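Long-range contact in polyketide synthase PksR (Bacillus subtilis, PDB 4U3V), which takes part in intermediate steps of the synthesis of the antibiotic bacillaene, the piece here being its double-hotdog enoyl-isomerase domain: residues E50-G55 with P86-Q91. Residues are numbered along the deposited sequence; the frame is centred on the assembly and turned at random.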
# COMPACT_ATOMS: atom_id res chain seq x y z
N GLU A 50 -8.53 17.99 3.63
CA GLU A 50 -9.12 17.10 4.63
C GLU A 50 -8.09 16.06 5.08
O GLU A 50 -7.20 15.70 4.30
CB GLU A 50 -10.35 16.39 4.07
CG GLU A 50 -11.25 17.26 3.19
CD GLU A 50 -12.19 16.45 2.30
OE1 GLU A 50 -11.70 15.62 1.50
OE2 GLU A 50 -13.42 16.66 2.38
N ARG A 51 -8.27 15.50 6.27
CA ARG A 51 -7.51 14.29 6.66
C ARG A 51 -8.17 13.03 6.09
O ARG A 51 -9.30 12.71 6.45
CB ARG A 51 -7.38 14.25 8.16
CG ARG A 51 -6.66 15.50 8.65
CD ARG A 51 -5.98 15.33 9.98
NE ARG A 51 -5.61 16.63 10.54
CZ ARG A 51 -5.24 16.84 11.81
NH1 ARG A 51 -5.19 15.84 12.68
NH2 ARG A 51 -4.91 18.06 12.21
N VAL A 52 -7.55 12.44 5.07
CA VAL A 52 -8.15 11.33 4.33
C VAL A 52 -7.34 10.08 4.66
O VAL A 52 -6.11 10.11 4.59
CB VAL A 52 -8.05 11.59 2.82
CG1 VAL A 52 -8.45 10.35 2.02
CG2 VAL A 52 -8.85 12.83 2.42
N LEU A 53 -7.99 9.01 5.13
CA LEU A 53 -7.21 7.83 5.52
C LEU A 53 -6.44 7.32 4.30
O LEU A 53 -7.01 7.19 3.20
CB LEU A 53 -8.16 6.74 6.05
CG LEU A 53 -7.50 5.55 6.75
CD1 LEU A 53 -6.83 6.03 8.03
CD2 LEU A 53 -8.60 4.54 7.08
N VAL A 54 -5.14 7.01 4.47
CA VAL A 54 -4.36 6.63 3.30
C VAL A 54 -4.90 5.31 2.72
O VAL A 54 -5.25 4.38 3.47
CB VAL A 54 -2.85 6.50 3.60
CG1 VAL A 54 -2.24 7.87 3.85
CG2 VAL A 54 -2.61 5.54 4.76
N GLY A 55 -4.96 5.23 1.39
CA GLY A 55 -5.45 4.02 0.72
C GLY A 55 -4.64 2.75 1.03
O GLY A 55 -5.18 1.63 1.01
N PRO A 86 -13.12 7.31 -0.49
CA PRO A 86 -12.14 7.79 0.48
C PRO A 86 -12.81 7.99 1.84
O PRO A 86 -14.01 8.30 1.91
CB PRO A 86 -11.70 9.14 -0.09
CG PRO A 86 -12.78 9.55 -1.05
CD PRO A 86 -13.42 8.29 -1.55
N ILE A 87 -12.04 7.82 2.90
CA ILE A 87 -12.54 8.07 4.23
C ILE A 87 -11.96 9.35 4.77
O ILE A 87 -10.76 9.43 5.03
CB ILE A 87 -12.18 6.93 5.18
CG1 ILE A 87 -12.77 5.62 4.67
CG2 ILE A 87 -12.63 7.25 6.59
CD1 ILE A 87 -12.42 4.45 5.57
N VAL A 88 -12.82 10.33 5.02
CA VAL A 88 -12.38 11.61 5.62
C VAL A 88 -12.64 11.60 7.12
O VAL A 88 -13.73 11.22 7.56
CB VAL A 88 -13.18 12.80 5.06
CG1 VAL A 88 -12.76 14.08 5.78
CG2 VAL A 88 -13.02 12.92 3.56
N ILE A 89 -11.66 12.01 7.90
CA ILE A 89 -11.81 12.02 9.33
C ILE A 89 -11.84 13.47 9.78
O ILE A 89 -10.95 14.24 9.42
CB ILE A 89 -10.61 11.34 9.97
CG1 ILE A 89 -10.46 9.93 9.34
CG2 ILE A 89 -10.77 11.23 11.47
CD1 ILE A 89 -9.61 9.00 10.16
N LYS A 90 -12.94 13.85 10.42
CA LYS A 90 -13.08 15.24 10.86
C LYS A 90 -12.66 15.40 12.29
O LYS A 90 -12.54 14.43 13.02
CB LYS A 90 -14.52 15.74 10.68
CG LYS A 90 -15.00 15.70 9.24
CD LYS A 90 -16.46 16.06 9.12
CE LYS A 90 -16.84 16.18 7.66
NZ LYS A 90 -15.77 16.79 6.82
N GLN A 91 -12.41 16.64 12.69
CA GLN A 91 -12.03 16.93 14.04
C GLN A 91 -12.93 16.26 15.07
O GLN A 91 -14.15 16.22 14.91
CB GLN A 91 -12.10 18.46 14.24
CG GLN A 91 -11.40 18.90 15.51
CD GLN A 91 -11.54 20.39 15.67
OE1 GLN A 91 -11.78 21.07 14.68
NE2 GLN A 91 -11.48 20.90 16.91
O HOH W 1 -10.54 16.29 7.89
O HOH W 2 -9.43 6.62 2.35
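Val-52 and Val-88 face each other as an antiparallel, non-hydrogen-bonded pair, with one backbone hydrogen bond flanking it before and one after. Ile-89 N donates to Arg-51 O at 2.9 Å, and Leu-53 N donates to Ile-87 O at 2.8 Å, both nearly straight. Each acceptor is also approached by a CA-H, that of Val-88 or Val-52. Beyond each direct bond a water bridges the two backbones, accepting from Arg-51 N and donating to Ile-89 O at one end, accepting from Ile-87 N and donating to Leu-53 O at the other. This short ladder forms the edge of a small antiparallel sheet in the N-terminal half of the double hotdog, where strand 88-89 flanks strand 50-52, separate from the long strands of the fold. The Glu-50 side chain crosses over Val-88. Its CB rests 3.8 Å from Val-88 CG1; CG then turns beside the backbone N (chi1 -40°), carrying the extended chain across the valine at about a right angle, so that CD and OE1 meet Val-88 CG2, OE1 at 3.6 Å. OE2 also lies near Val-88 CG2, at 3.9 Å, and 5.0 Å from Lys-90 NZ, too far for a salt bridge. Leu-53 and Ile-87 lie alongside each other, CB near CB and CD2 4.1 Å from CD1, and reach strand 94-102 at Leu-97 and Ile-95. Arg-51 leads away instead, its NH1 bonded to Tyr-37 O and its guanidinium in a cation-pi contact with that tyrosine.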